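Local coordinates for protein putative alkaline phosphatase (Pseudomonas fluorescens, PDB 4F19) that binds phosphate-like oxyanions, here hydrogen arsenate, and probably serves as the solute-binding protein of a PstSACB-type phosphate importer, at residues Thr9-Leu14 and Ala26-Val31; Gly61-Leu66 and Gly292-Ile297; Trp82-Gln87 and Ser263-Trp268; Val140-Ser145 and Thr189-Val194; Thr148-Thr153 and Val169-Gly174. All coordinates share one frame; numbering follows the deposited sequence.

Interactions 1, 2, 4 and 5 all touch the hydrogen arsenate; interaction 3 sits farther out, with the side chain of Q87 about 12 Å from it. The five-stranded mixed sheet joins interactions 1, 2 and 3 through strands 29-30, 59-62, 291-299 and 85-94, while interaction 4 uses strand 138-142 of the second, four-stranded sheet. Along the chain, interaction 1 closes first; interaction 3 nests within the long loop closed by interaction 2, interaction 4 within interaction 3, and interaction 5 within interaction 4. Centres of interactions 4 and 5 are 11 Å apart, those of 3 and 4 28 Å. Chain parts far apart in sequence thus converge on one anion site.

Interaction 1: Thr9-Leu14 and Ala26-Val31; sequences TLPQAL and AQYIGV. With 8AR (hydrogen arsenate), chain B.
Q12 and T9 pack against Y28 and G30 inside a beta-alpha-beta unit, made of strand 5-7, helix 12-15 and strand 29-30, in the periplasmic-binding-protein fold. Y28 has its CG anti to the backbone N (chi1 -177°), which brings the ring alongside the start of the helix. There Q12 CB meets the ring at its edge, near the ring plane, 3.7 Å from Y28 CE2. At the far end of the ring the hydroxyl bonds to the carbonyl of A8. The Q12 chain, in one of its two modelled conformers, runs on extended from CG and lays OE1 3.4 Å from G30 CA. T9 divides its branches: CG2 packs against the G30-V31 link, 3.8 Å from G30 C, while OG1, tucked between backbone N and carbonyl carbon (chi1 70°), faces the arsenate. The turn from T9 to Q12, a type I beta turn, then presents two successive amides to the anion. L10 N bonds to arsenate O2 at 2.9 Å. Arsenate O3 is gripped twice by one residue, by T9 N at 2.8 Å and by T9 OG1 at 2.7 Å, and S191 OG is hydrogen-bonded to that same hydroxyl.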
# COMPACT_ATOMS: atom_id res chain seq x y z
N THR A 9 7.38 1.36 1.42
CA THR A 9 7.98 2.30 0.52
C THR A 9 6.97 2.95 -0.48
O THR A 9 7.24 4.05 -0.95
CB THR A 9 9.18 1.70 -0.28
OG1 THR A 9 8.76 0.73 -1.23
CG2 THR A 9 10.21 1.11 0.68
N LEU A 10 5.87 2.27 -0.77
CA LEU A 10 4.92 2.83 -1.74
C LEU A 10 4.56 4.27 -1.41
O LEU A 10 4.56 5.10 -2.35
CB LEU A 10 3.71 1.87 -1.87
CG LEU A 10 2.50 2.40 -2.65
CD1 LEU A 10 1.76 1.25 -3.31
CD2 LEU A 10 1.53 3.17 -1.75
N PRO A 11 4.28 4.64 -0.14
CA PRO A 11 3.90 6.00 0.22
C PRO A 11 5.05 6.80 0.87
O PRO A 11 4.79 7.86 1.44
CB PRO A 11 2.81 5.77 1.29
CG PRO A 11 3.33 4.58 2.04
CD PRO A 11 3.98 3.71 0.97
N GLN A 12 6.28 6.33 0.78
CA GLN A 12 7.30 7.00 1.58
C GLN A 12 7.53 8.44 1.16
O GLN A 12 7.83 9.26 2.00
CB GLN A 12 8.65 6.24 1.56
CG GLN A 12 9.35 6.36 0.18
CD GLN A 12 10.60 5.55 0.14
OE1 GLN A 12 10.75 4.50 0.78
NE2 GLN A 12 11.62 6.13 -0.55
N ALA A 13 7.40 8.77 -0.16
CA ALA A 13 7.61 10.16 -0.56
C ALA A 13 6.50 11.05 -0.06
O ALA A 13 6.73 12.25 0.18
CB ALA A 13 7.79 10.24 -2.08
N LEU A 14 5.28 10.53 0.16
CA LEU A 14 4.23 11.29 0.80
C LEU A 14 4.63 11.62 2.25
O LEU A 14 4.61 12.78 2.65
CB LEU A 14 2.91 10.52 0.77
CG LEU A 14 1.81 11.10 1.66
CD1 LEU A 14 1.41 12.51 1.22
CD2 LEU A 14 0.62 10.17 1.65
N ALA A 26 9.90 12.00 13.76
CA ALA A 26 11.14 11.75 12.97
C ALA A 26 10.77 11.54 11.51
O ALA A 26 9.65 11.15 11.17
CB ALA A 26 11.86 10.55 13.50
N GLN A 27 11.73 11.76 10.62
CA GLN A 27 11.43 11.52 9.20
C GLN A 27 11.17 10.01 9.03
O GLN A 27 11.81 9.12 9.59
CB GLN A 27 12.60 12.01 8.34
CG GLN A 27 12.87 13.54 8.43
CD GLN A 27 11.58 14.33 8.04
OE1 GLN A 27 11.09 14.19 6.86
NE2 GLN A 27 11.04 15.13 8.94
N TYR A 28 10.19 9.73 8.15
CA TYR A 28 9.78 8.39 7.86
C TYR A 28 10.87 7.58 7.16
O TYR A 28 11.57 8.11 6.28
CB TYR A 28 8.56 8.48 6.90
CG TYR A 28 7.93 7.16 6.52
CD1 TYR A 28 6.99 6.57 7.35
CD2 TYR A 28 8.23 6.52 5.35
CE1 TYR A 28 6.35 5.40 7.00
CE2 TYR A 28 7.64 5.34 4.97
CZ TYR A 28 6.65 4.78 5.80
OH TYR A 28 5.96 3.64 5.44
N ILE A 29 10.99 6.32 7.54
CA ILE A 29 12.04 5.44 7.02
C ILE A 29 11.37 4.31 6.17
O ILE A 29 10.66 3.46 6.71
CB ILE A 29 12.87 4.85 8.15
CG1 ILE A 29 13.56 5.99 8.93
CG2 ILE A 29 13.89 3.86 7.59
CD1 ILE A 29 14.16 5.55 10.24
N GLY A 30 11.63 4.31 4.87
CA GLY A 30 11.07 3.29 3.99
C GLY A 30 11.91 2.04 3.93
O GLY A 30 13.06 2.08 3.48
N VAL A 31 11.35 0.92 4.37
CA VAL A 31 12.00 -0.38 4.46
C VAL A 31 11.13 -1.55 3.94
O VAL A 31 11.61 -2.69 3.94
CB VAL A 31 12.46 -0.71 5.90
CG1 VAL A 31 13.66 0.17 6.26
CG2 VAL A 31 11.32 -0.56 6.91
AS 8AR B . 5.97 -1.69 0.08
O1 8AR B . 5.59 -2.70 1.32
O2 8AR B . 4.97 -0.32 0.18
O3 8AR B . 7.51 -1.15 0.20
O4 8AR B . 5.71 -2.42 -1.39
O HOH W 1 13.43 3.46 1.05

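Interaction 2: Gly61-Leu66 and Gly292-Ile297; sequences GSDSKL and GFTNLI. With 8AR (hydrogen arsenate), chain B.
D63 and T294 lie side by side with their side chains pointing the same way, and D63 is the one to follow. Its chi1 of 5° nearly eclipses CG with the backbone N, an unusual torsion that carries the carboxylate between strand and ligand. CB packs 4.0 Å from F293 O, with T294 OG1 also close to it. CG lies 3.3 Å from arsenate O2, and the two oxygens part there. OD2 accepts a hydrogen bond from T294 OG1 at 2.6 Å, met on the anti side and 22° out of the carboxylate plane. OD1 goes to the arsenate: it stands only 2.5 Å from arsenate O2, a separation at which one of the two acid groups probably carries a proton. So T294, alongside, positions the aspartate that meets the ligand.

The backbone under this site is the antiparallel join of strands 59-62 and 291-299, neighbours in the five-stranded mixed sheet of the binding-protein fold. S62 and N295 form the hydrogen-bonded pair, with S62 N to N295 O at 3.0 Å and N295 N to S62 O at 2.8 Å. Beyond it come G61 and L296, a non-hydrogen-bonded pair. Where the chain leaves the strand, S62 OG donates to S64 O, on a lone pair in the carbonyl plane. Beside S62, L66 and I297 reach tip to tip, their CD1 atoms 4.0 Å apart, and I297 CD1 also lies against S62 CB.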
# COMPACT_ATOMS: atom_id res chain seq x y z
N GLY A 61 3.96 2.49 8.47
CA GLY A 61 3.18 2.46 7.24
C GLY A 61 3.21 1.06 6.67
O GLY A 61 4.25 0.40 6.64
N SER A 62 2.05 0.59 6.16
CA SER A 62 1.98 -0.72 5.57
C SER A 62 0.88 -0.73 4.51
O SER A 62 -0.22 -0.27 4.79
CB SER A 62 1.68 -1.80 6.60
OG SER A 62 1.74 -3.06 5.99
N ASP A 63 1.17 -1.34 3.35
CA ASP A 63 0.10 -1.68 2.40
C ASP A 63 -0.22 -3.17 2.42
O ASP A 63 -0.94 -3.64 1.55
CB ASP A 63 0.37 -1.12 0.98
CG ASP A 63 1.72 -0.45 0.83
OD1 ASP A 63 2.68 -1.22 0.62
OD2 ASP A 63 1.82 0.79 0.92
N SER A 64 0.33 -3.88 3.40
CA SER A 64 -0.04 -5.24 3.73
C SER A 64 -0.88 -5.25 5.00
O SER A 64 -0.45 -4.69 6.03
CB SER A 64 1.20 -6.10 3.95
OG SER A 64 0.92 -7.35 4.51
N LYS A 65 -2.04 -5.86 4.97
CA LYS A 65 -2.87 -5.92 6.19
C LYS A 65 -2.17 -6.76 7.25
O LYS A 65 -1.48 -7.74 6.96
CB LYS A 65 -4.24 -6.50 5.88
CG LYS A 65 -5.12 -5.60 5.15
CD LYS A 65 -6.57 -5.96 5.10
CE LYS A 65 -7.24 -6.15 6.27
NZ LYS A 65 -8.87 -6.14 6.09
N LEU A 66 -2.45 -6.43 8.50
CA LEU A 66 -2.04 -7.31 9.60
C LEU A 66 -2.77 -8.67 9.49
O LEU A 66 -3.98 -8.69 9.32
CB LEU A 66 -2.36 -6.62 10.92
CG LEU A 66 -1.43 -5.45 11.24
CD1 LEU A 66 -2.07 -4.49 12.23
CD2 LEU A 66 -0.10 -5.95 11.78
N GLY A 292 -6.06 -0.11 -4.36
CA GLY A 292 -6.28 -0.52 -2.99
C GLY A 292 -5.91 0.61 -2.05
O GLY A 292 -5.81 1.77 -2.45
N PHE A 293 -5.72 0.26 -0.77
CA PHE A 293 -5.36 1.23 0.27
C PHE A 293 -3.96 0.93 0.81
O PHE A 293 -3.52 -0.20 0.90
CB PHE A 293 -6.36 1.19 1.43
CG PHE A 293 -7.72 1.72 0.99
CD1 PHE A 293 -8.69 0.88 0.45
CD2 PHE A 293 -7.98 3.09 1.05
CE1 PHE A 293 -9.90 1.42 -0.01
CE2 PHE A 293 -9.20 3.59 0.63
CZ PHE A 293 -10.15 2.75 0.11
N THR A 294 -3.29 2.02 1.20
CA THR A 294 -2.12 1.92 2.09
C THR A 294 -2.50 2.53 3.43
O THR A 294 -3.32 3.44 3.49
CB THR A 294 -0.90 2.60 1.44
OG1 THR A 294 0.24 2.35 2.29
CG2 THR A 294 -1.04 4.04 1.19
N ASN A 295 -1.92 1.96 4.50
CA ASN A 295 -2.46 2.06 5.85
C ASN A 295 -1.40 2.54 6.84
O ASN A 295 -0.19 2.52 6.60
CB ASN A 295 -2.98 0.69 6.31
CG ASN A 295 -3.79 0.06 5.18
OD1 ASN A 295 -4.72 0.70 4.63
ND2 ASN A 295 -3.46 -1.16 4.86
N LEU A 296 -1.91 2.91 8.01
CA LEU A 296 -1.07 3.31 9.14
C LEU A 296 -1.38 2.40 10.30
O LEU A 296 -2.56 2.06 10.55
CB LEU A 296 -1.42 4.74 9.57
CG LEU A 296 -1.08 5.76 8.45
CD1 LEU A 296 -1.76 7.02 8.79
CD2 LEU A 296 0.36 5.92 8.32
N ILE A 297 -0.36 2.05 11.08
CA ILE A 297 -0.43 1.23 12.26
C ILE A 297 0.15 2.04 13.41
O ILE A 297 1.31 2.46 13.36
CB ILE A 297 0.30 -0.10 12.10
CG1 ILE A 297 -0.27 -0.91 10.93
CG2 ILE A 297 0.25 -0.91 13.41
CD1 ILE A 297 0.59 -2.04 10.46
AS 8AR B . 5.97 -1.69 0.08
O1 8AR B . 5.59 -2.70 1.32
O2 8AR B . 4.97 -0.32 0.18
O3 8AR B . 7.51 -1.15 0.20
O4 8AR B . 5.71 -2.42 -1.39

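Interaction 3: Trp82-Gln87 and Ser263-Trp268; sequences WGKLIQ and SNPDAW
P265 fits between L85 and Q87, where the start of strand 85-94, an outermost strand of the five-stranded mixed sheet, meets the loop between helix 248-252 and strand 272-273. The L85 side chain, in the conformer modelled here, one of two, crosses the proline ring at about a right angle, with L85 CD1 3.7 Å from P265 CG. Q87 is stretched out, CG anti to the backbone N (chi1 -176°), and its NE2 donates to P265 O at 3.1 Å. The acceptor oxygen lies in the plane of the Q87 amide, yet NE2 stands well above the carbonyl plane of P265; W268 N takes the opposite face of the same oxygen. K84, bent at its last two torsions, curls its ammonium onto S263 O, NZ to O 2.8 Å, in the carbonyl plane. W268 CB presses close on Q87 O, at 3.0 Å.

The next shell fixes these groups. Q87 OE1 accepts from L66 N, and a water accepts a hydrogen bond from Q87 NE2 and donates one to D266 OD1. W268 NE1 bonds to R262 O, and its ring meets F349. G83, just past helix 79-82, has positive phi. The loop itself is pinned by an Asx turn: D266 N donates to N264 OD1 at 3.0 Å.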
# COMPACT_ATOMS: atom_id res chain seq x y z
N TRP A 82 0.54 -2.21 26.53
CA TRP A 82 0.73 -1.14 25.56
C TRP A 82 -0.59 -0.58 24.99
O TRP A 82 -0.55 0.46 24.35
CB TRP A 82 1.65 -1.59 24.41
CG TRP A 82 3.04 -1.84 24.82
CD1 TRP A 82 3.62 -1.60 26.05
CD2 TRP A 82 4.09 -2.40 24.01
NE1 TRP A 82 4.93 -1.98 26.05
CE2 TRP A 82 5.25 -2.45 24.81
CE3 TRP A 82 4.14 -2.82 22.68
CZ2 TRP A 82 6.44 -2.94 24.30
CZ3 TRP A 82 5.35 -3.30 22.16
CH2 TRP A 82 6.49 -3.37 23.00
N GLY A 83 -1.70 -1.28 25.21
CA GLY A 83 -2.97 -0.88 24.64
C GLY A 83 -3.22 -1.54 23.28
O GLY A 83 -2.35 -2.18 22.67
N LYS A 84 -4.44 -1.37 22.80
CA LYS A 84 -4.81 -1.85 21.48
C LYS A 84 -3.99 -1.17 20.39
O LYS A 84 -3.78 0.04 20.42
CB LYS A 84 -6.31 -1.55 21.23
CG LYS A 84 -7.23 -2.50 21.99
CD LYS A 84 -8.71 -2.15 21.90
CE LYS A 84 -9.29 -2.18 20.49
NZ LYS A 84 -9.12 -3.42 19.80
N LEU A 85 -3.62 -1.93 19.35
CA LEU A 85 -3.15 -1.28 18.16
C LEU A 85 -4.33 -0.76 17.35
O LEU A 85 -5.49 -1.25 17.45
CB LEU A 85 -2.17 -2.14 17.35
CG LEU A 85 -2.71 -3.41 16.64
CD1 LEU A 85 -3.56 -3.09 15.38
CD2 LEU A 85 -1.57 -4.33 16.23
N ILE A 86 -4.01 0.19 16.49
CA ILE A 86 -4.89 0.86 15.55
C ILE A 86 -4.32 0.61 14.16
O ILE A 86 -3.13 0.84 13.92
CB ILE A 86 -4.93 2.36 15.83
CG1 ILE A 86 -5.59 2.63 17.20
CG2 ILE A 86 -5.66 3.11 14.71
CD1 ILE A 86 -5.45 4.05 17.70
N GLN A 87 -5.19 0.16 13.24
CA GLN A 87 -4.84 -0.01 11.83
C GLN A 87 -5.88 0.75 11.02
O GLN A 87 -7.08 0.46 11.15
CB GLN A 87 -4.87 -1.47 11.46
CG GLN A 87 -4.42 -1.76 10.02
CD GLN A 87 -4.47 -3.21 9.61
OE1 GLN A 87 -3.53 -3.73 8.99
NE2 GLN A 87 -5.57 -3.88 9.89
N SER A 263 -13.98 -2.23 16.78
CA SER A 263 -12.91 -2.59 17.68
C SER A 263 -11.95 -3.59 17.07
O SER A 263 -10.93 -3.87 17.69
CB SER A 263 -13.49 -3.18 18.99
OG SER A 263 -14.05 -4.46 18.80
N ASN A 264 -12.26 -4.17 15.91
CA ASN A 264 -11.38 -5.10 15.22
C ASN A 264 -10.54 -4.36 14.22
O ASN A 264 -11.08 -3.85 13.23
CB ASN A 264 -12.25 -6.16 14.52
CG ASN A 264 -11.43 -7.20 13.82
OD1 ASN A 264 -10.19 -7.11 13.77
ND2 ASN A 264 -12.10 -8.19 13.26
N PRO A 265 -9.21 -4.25 14.39
CA PRO A 265 -8.40 -3.52 13.41
C PRO A 265 -8.54 -4.05 12.00
O PRO A 265 -8.34 -3.29 11.03
CB PRO A 265 -6.96 -3.68 13.94
CG PRO A 265 -7.12 -3.90 15.38
CD PRO A 265 -8.40 -4.72 15.56
N ASP A 266 -8.83 -5.34 11.84
CA ASP A 266 -8.98 -5.88 10.48
C ASP A 266 -10.15 -5.23 9.73
O ASP A 266 -10.12 -5.17 8.50
CB ASP A 266 -9.20 -7.39 10.56
CG ASP A 266 -9.13 -8.06 9.18
OD1 ASP A 266 -8.04 -8.08 8.55
OD2 ASP A 266 -10.17 -8.50 8.70
N ALA A 267 -11.16 -4.78 10.46
CA ALA A 267 -12.38 -4.22 9.84
C ALA A 267 -12.13 -2.88 9.21
O ALA A 267 -12.98 -2.39 8.44
CB ALA A 267 -13.47 -4.14 10.87
N TRP A 268 -11.04 -2.20 9.55
CA TRP A 268 -10.79 -0.84 9.11
C TRP A 268 -10.14 -0.74 7.73
O TRP A 268 -10.21 0.33 7.16
CB TRP A 268 -9.89 -0.12 10.14
CG TRP A 268 -10.68 0.35 11.32
CD1 TRP A 268 -11.01 -0.38 12.43
CD2 TRP A 268 -11.33 1.62 11.47
NE1 TRP A 268 -11.84 0.38 13.26
CE2 TRP A 268 -12.04 1.61 12.67
CE3 TRP A 268 -11.37 2.78 10.67
CZ2 TRP A 268 -12.79 2.71 13.14
CZ3 TRP A 268 -12.13 3.86 11.12
CH2 TRP A 268 -12.82 3.81 12.37
O HOH W 2 -5.81 -6.66 9.35

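Interaction 4: Val140-Ser145 and Thr189-Val194; sequences VYRSES and TGSQGV. With 8AR (hydrogen arsenate), chain B.
V140 and V194 supply the apolar part: their side chains slide past each other in opposite directions, with the two CG1 atoms 3.9 Å apart. R142 adds to it by crossing V194 at about a right angle, its CD 3.5 Å from V194 CG2. This is strand 138-142 of the four-stranded sheet running nearly antiparallel to helix 190-198; the N-to-C directions of 140-142 and 190-194 make 166°.

The charged part rests on E144. R142 grips its carboxylate side-on, with NE bonded to E144 OE1 at 3.0 Å and NH2 forming the salt bridge to E144 OE2 at 2.8 Å. OE2 takes a further bond across the contact from G190 N, at 2.9 Å, and its two donors come from opposite faces of the carboxylate.

G190 CA and S191 N lie over one face of the guanidinium, toward its rim, while arsenate O3 sits at its edge. Two bends, at chi2 and chi3, turn the group onto the ligand, where NH2 bonds to arsenate O3 at 2.8 Å and NH1 weakly to arsenate O4.

With E144 along one edge and G190 and S191 over a face, the guanidinium is probably hindered from rotating, and the carboxylate would partly balance the positive charge offered to the anion.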
# COMPACT_ATOMS: atom_id res chain seq x y z
N VAL A 140 10.40 -7.88 -13.43
CA VAL A 140 11.09 -7.48 -12.21
C VAL A 140 10.04 -7.53 -11.08
O VAL A 140 8.91 -7.08 -11.26
CB VAL A 140 11.69 -6.08 -12.33
CG1 VAL A 140 12.50 -5.73 -11.07
CG2 VAL A 140 12.62 -6.00 -13.57
N TYR A 141 10.43 -8.07 -9.93
CA TYR A 141 9.51 -8.21 -8.81
C TYR A 141 10.23 -7.92 -7.52
O TYR A 141 11.44 -7.84 -7.46
CB TYR A 141 8.85 -9.60 -8.78
CG TYR A 141 9.79 -10.69 -8.45
CD1 TYR A 141 9.91 -11.16 -7.15
CD2 TYR A 141 10.65 -11.24 -9.40
CE1 TYR A 141 10.81 -12.14 -6.78
CE2 TYR A 141 11.56 -12.21 -9.06
CZ TYR A 141 11.65 -12.65 -7.74
OH TYR A 141 12.58 -13.59 -7.40
N ARG A 142 9.44 -7.73 -6.44
CA ARG A 142 9.99 -7.44 -5.13
C ARG A 142 10.47 -8.66 -4.42
O ARG A 142 9.75 -9.62 -4.22
CB ARG A 142 8.94 -6.68 -4.28
CG ARG A 142 8.65 -5.29 -4.76
CD ARG A 142 9.74 -4.30 -4.40
NE ARG A 142 9.81 -4.05 -2.98
CZ ARG A 142 8.95 -3.25 -2.33
NH1 ARG A 142 8.06 -2.52 -3.00
NH2 ARG A 142 9.01 -3.22 -1.00
N SER A 143 11.76 -8.58 -3.98
CA SER A 143 12.43 -9.65 -3.29
C SER A 143 11.87 -9.93 -1.91
O SER A 143 12.00 -11.07 -1.38
CB SER A 143 13.96 -9.31 -3.14
OG SER A 143 14.15 -8.34 -2.32
N GLU A 144 11.35 -8.94 -1.28
CA GLU A 144 10.99 -8.95 0.15
C GLU A 144 9.49 -8.89 0.35
O GLU A 144 8.69 -8.88 -0.57
CB GLU A 144 11.77 -7.87 0.90
CG GLU A 144 11.25 -6.44 0.85
CD GLU A 144 11.34 -5.64 -0.43
OE1 GLU A 144 11.27 -6.18 -1.55
OE2 GLU A 144 11.48 -4.38 -0.31
N SER A 145 9.09 -8.86 1.62
CA SER A 145 7.69 -8.81 2.00
C SER A 145 7.14 -7.41 1.75
O SER A 145 7.47 -6.44 2.46
CB SER A 145 7.54 -9.22 3.46
OG SER A 145 6.19 -9.15 3.88
N THR A 189 14.84 -4.92 -4.40
CA THR A 189 14.38 -4.56 -3.06
C THR A 189 13.97 -3.12 -3.00
O THR A 189 14.73 -2.23 -3.41
CB THR A 189 15.53 -4.87 -2.06
OG1 THR A 189 15.97 -6.19 -2.26
CG2 THR A 189 15.16 -4.61 -0.65
N GLY A 190 12.77 -2.85 -2.44
CA GLY A 190 12.20 -1.55 -2.36
C GLY A 190 11.59 -1.09 -3.67
O GLY A 190 11.94 -1.53 -4.76
N SER A 191 10.68 -0.10 -3.56
CA SER A 191 10.12 0.51 -4.80
C SER A 191 11.25 1.07 -5.68
O SER A 191 11.28 0.84 -6.88
CB SER A 191 9.16 1.62 -4.43
OG SER A 191 7.96 1.16 -3.82
N GLN A 192 12.14 1.85 -5.05
CA GLN A 192 13.20 2.49 -5.81
C GLN A 192 14.17 1.45 -6.38
O GLN A 192 14.65 1.59 -7.53
CB GLN A 192 13.89 3.54 -4.94
CG GLN A 192 12.95 4.73 -4.52
CD GLN A 192 13.47 5.45 -3.33
OE1 GLN A 192 13.59 4.88 -2.11
NE2 GLN A 192 13.78 6.75 -3.53
N GLY A 193 14.50 0.42 -5.62
CA GLY A 193 15.37 -0.62 -6.12
C GLY A 193 14.81 -1.31 -7.33
O GLY A 193 15.54 -1.62 -8.29
N VAL A 194 13.50 -1.56 -7.34
CA VAL A 194 12.85 -2.11 -8.52
C VAL A 194 12.93 -1.17 -9.69
O VAL A 194 13.22 -1.58 -10.82
CB VAL A 194 11.42 -2.56 -8.21
CG1 VAL A 194 10.62 -2.74 -9.48
CG2 VAL A 194 11.39 -3.84 -7.40
AS 8AR B . 5.97 -1.69 0.08
O1 8AR B . 5.59 -2.70 1.32
O2 8AR B . 4.97 -0.32 0.18
O3 8AR B . 7.51 -1.15 0.20
O4 8AR B . 5.71 -2.42 -1.39

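Interaction 5: Thr148-Thr153 and Val169-Gly174; sequences TTELFT and VTTTFG. With 8AR (hydrogen arsenate), chain B.
T149, E150 and T153 press one side of helix 147-159 against the irregular segment 169-174. Ahead of them T148 serves the ligand, its N and OG1 both bonded to arsenate O4, OG1 at 2.7 Å. In T149, with OG1 beside the backbone N (chi1 -63°), CG2 is left anti to it and enters the bend of the loop, 3.4 Å from T170 O and 3.5 Å from F173 N. T149 OG1 bonds to Y207 OH and shares with F173 N a water, to which the F173 amide donates. That bend is shaped by an ST turn, in which T172 N donates to T170 OG1. E150 comes next, with a CA-H...O contact from its CA to T170 O at 3.2 Å. Its extended chain runs beside T171, OE1 3.4 Å from T171 CG2, and the buried carboxylate is met by S64 OG and K65 N as well as by R154 in a salt bridge. F152 only brushes F173, their CE2 atoms 4.3 Å apart. T153 ends the row: its OG1, set between backbone N and carbonyl carbon by chi1 of 64°, accepts from T170 N at 3.1 Å in a fairly straight bond, and its CG2 touches the F173 ring at the edge. On its other sides the helix has T149 touching R142 of strand 138-142, and F152 stacked on Y207 and edge-to-face with F118 of helix 111-119.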
# COMPACT_ATOMS: atom_id res chain seq x y z
N THR A 148 3.00 -3.54 -1.80
CA THR A 148 2.67 -3.39 -3.22
C THR A 148 2.40 -4.77 -3.80
O THR A 148 1.44 -4.95 -4.58
CB THR A 148 3.81 -2.68 -3.98
OG1 THR A 148 4.17 -1.46 -3.34
CG2 THR A 148 3.30 -2.30 -5.37
N THR A 149 3.23 -5.76 -3.46
CA THR A 149 2.96 -7.12 -3.88
C THR A 149 1.58 -7.58 -3.42
O THR A 149 0.83 -8.22 -4.17
CB THR A 149 4.01 -8.10 -3.40
OG1 THR A 149 5.27 -7.74 -3.98
CG2 THR A 149 3.64 -9.54 -3.74
N GLU A 150 1.21 -7.31 -2.16
CA GLU A 150 -0.09 -7.73 -1.68
C GLU A 150 -1.22 -7.07 -2.51
O GLU A 150 -2.15 -7.75 -2.94
CB GLU A 150 -0.24 -7.46 -0.19
CG GLU A 150 -1.54 -8.03 0.39
CD GLU A 150 -1.60 -7.91 1.90
OE1 GLU A 150 -0.75 -8.56 2.56
OE2 GLU A 150 -2.49 -7.19 2.44
N LEU A 151 -1.14 -5.76 -2.71
CA LEU A 151 -2.18 -5.08 -3.49
C LEU A 151 -2.29 -5.66 -4.90
O LEU A 151 -3.40 -5.79 -5.44
CB LEU A 151 -1.89 -3.57 -3.54
CG LEU A 151 -2.04 -2.80 -2.25
CD1 LEU A 151 -1.68 -1.37 -2.42
CD2 LEU A 151 -3.44 -2.94 -1.63
N PHE A 152 -1.15 -5.94 -5.51
CA PHE A 152 -1.12 -6.42 -6.88
C PHE A 152 -1.62 -7.87 -6.99
O PHE A 152 -2.40 -8.21 -7.87
CB PHE A 152 0.32 -6.29 -7.42
CG PHE A 152 0.50 -6.69 -8.86
CD1 PHE A 152 -0.30 -6.15 -9.87
CD2 PHE A 152 1.48 -7.62 -9.20
CE1 PHE A 152 -0.05 -6.51 -11.17
CE2 PHE A 152 1.71 -7.96 -10.53
CZ PHE A 152 0.93 -7.40 -11.51
N THR A 153 -1.15 -8.73 -6.07
CA THR A 153 -1.58 -10.12 -6.10
C THR A 153 -3.05 -10.28 -5.72
O THR A 153 -3.67 -11.25 -6.16
CB THR A 153 -0.67 -11.05 -5.28
OG1 THR A 153 -0.71 -10.72 -3.90
CG2 THR A 153 0.74 -11.09 -5.83
N VAL A 169 -2.80 -14.56 -2.98
CA VAL A 169 -2.55 -13.29 -2.36
C VAL A 169 -1.38 -13.46 -1.39
O VAL A 169 -1.41 -14.37 -0.53
CB VAL A 169 -3.79 -12.79 -1.57
CG1 VAL A 169 -3.48 -11.45 -0.92
CG2 VAL A 169 -5.01 -12.69 -2.50
N THR A 170 -0.36 -12.63 -1.52
CA THR A 170 0.86 -12.77 -0.74
C THR A 170 1.58 -11.44 -0.71
O THR A 170 1.34 -10.56 -1.52
CB THR A 170 1.71 -13.86 -1.34
OG1 THR A 170 2.89 -14.05 -0.51
CG2 THR A 170 2.17 -13.59 -2.73
N THR A 171 2.54 -11.35 0.22
CA THR A 171 3.52 -10.25 0.21
C THR A 171 4.81 -10.59 -0.49
O THR A 171 5.65 -9.71 -0.68
CB THR A 171 3.81 -9.75 1.61
OG1 THR A 171 4.62 -10.70 2.31
CG2 THR A 171 2.57 -9.37 2.41
N THR A 172 4.99 -11.88 -0.89
CA THR A 172 6.25 -12.33 -1.53
C THR A 172 5.91 -12.82 -2.93
O THR A 172 5.48 -13.98 -3.11
CB THR A 172 6.95 -13.38 -0.68
OG1 THR A 172 6.10 -14.47 -0.42
CG2 THR A 172 7.43 -12.81 0.60
N PHE A 173 6.11 -11.97 -3.91
CA PHE A 173 5.71 -12.31 -5.28
C PHE A 173 6.37 -13.59 -5.78
O PHE A 173 5.77 -14.31 -6.57
CB PHE A 173 5.99 -11.17 -6.25
CG PHE A 173 5.41 -11.42 -7.63
CD1 PHE A 173 6.20 -11.93 -8.64
CD2 PHE A 173 4.06 -11.28 -7.89
CE1 PHE A 173 5.66 -12.27 -9.85
CE2 PHE A 173 3.53 -11.63 -9.12
CZ PHE A 173 4.32 -12.13 -10.08
N GLY A 174 7.61 -13.84 -5.35
CA GLY A 174 8.30 -15.00 -5.85
C GLY A 174 7.60 -16.29 -5.63
O GLY A 174 7.89 -17.28 -6.29
AS 8AR B . 5.97 -1.69 0.08
O1 8AR B . 5.59 -2.70 1.32
O2 8AR B . 4.97 -0.32 0.18
O3 8AR B . 7.51 -1.15 0.20
O4 8AR B . 5.71 -2.42 -1.39
O HOH W 3 7.24 -9.42 -3.06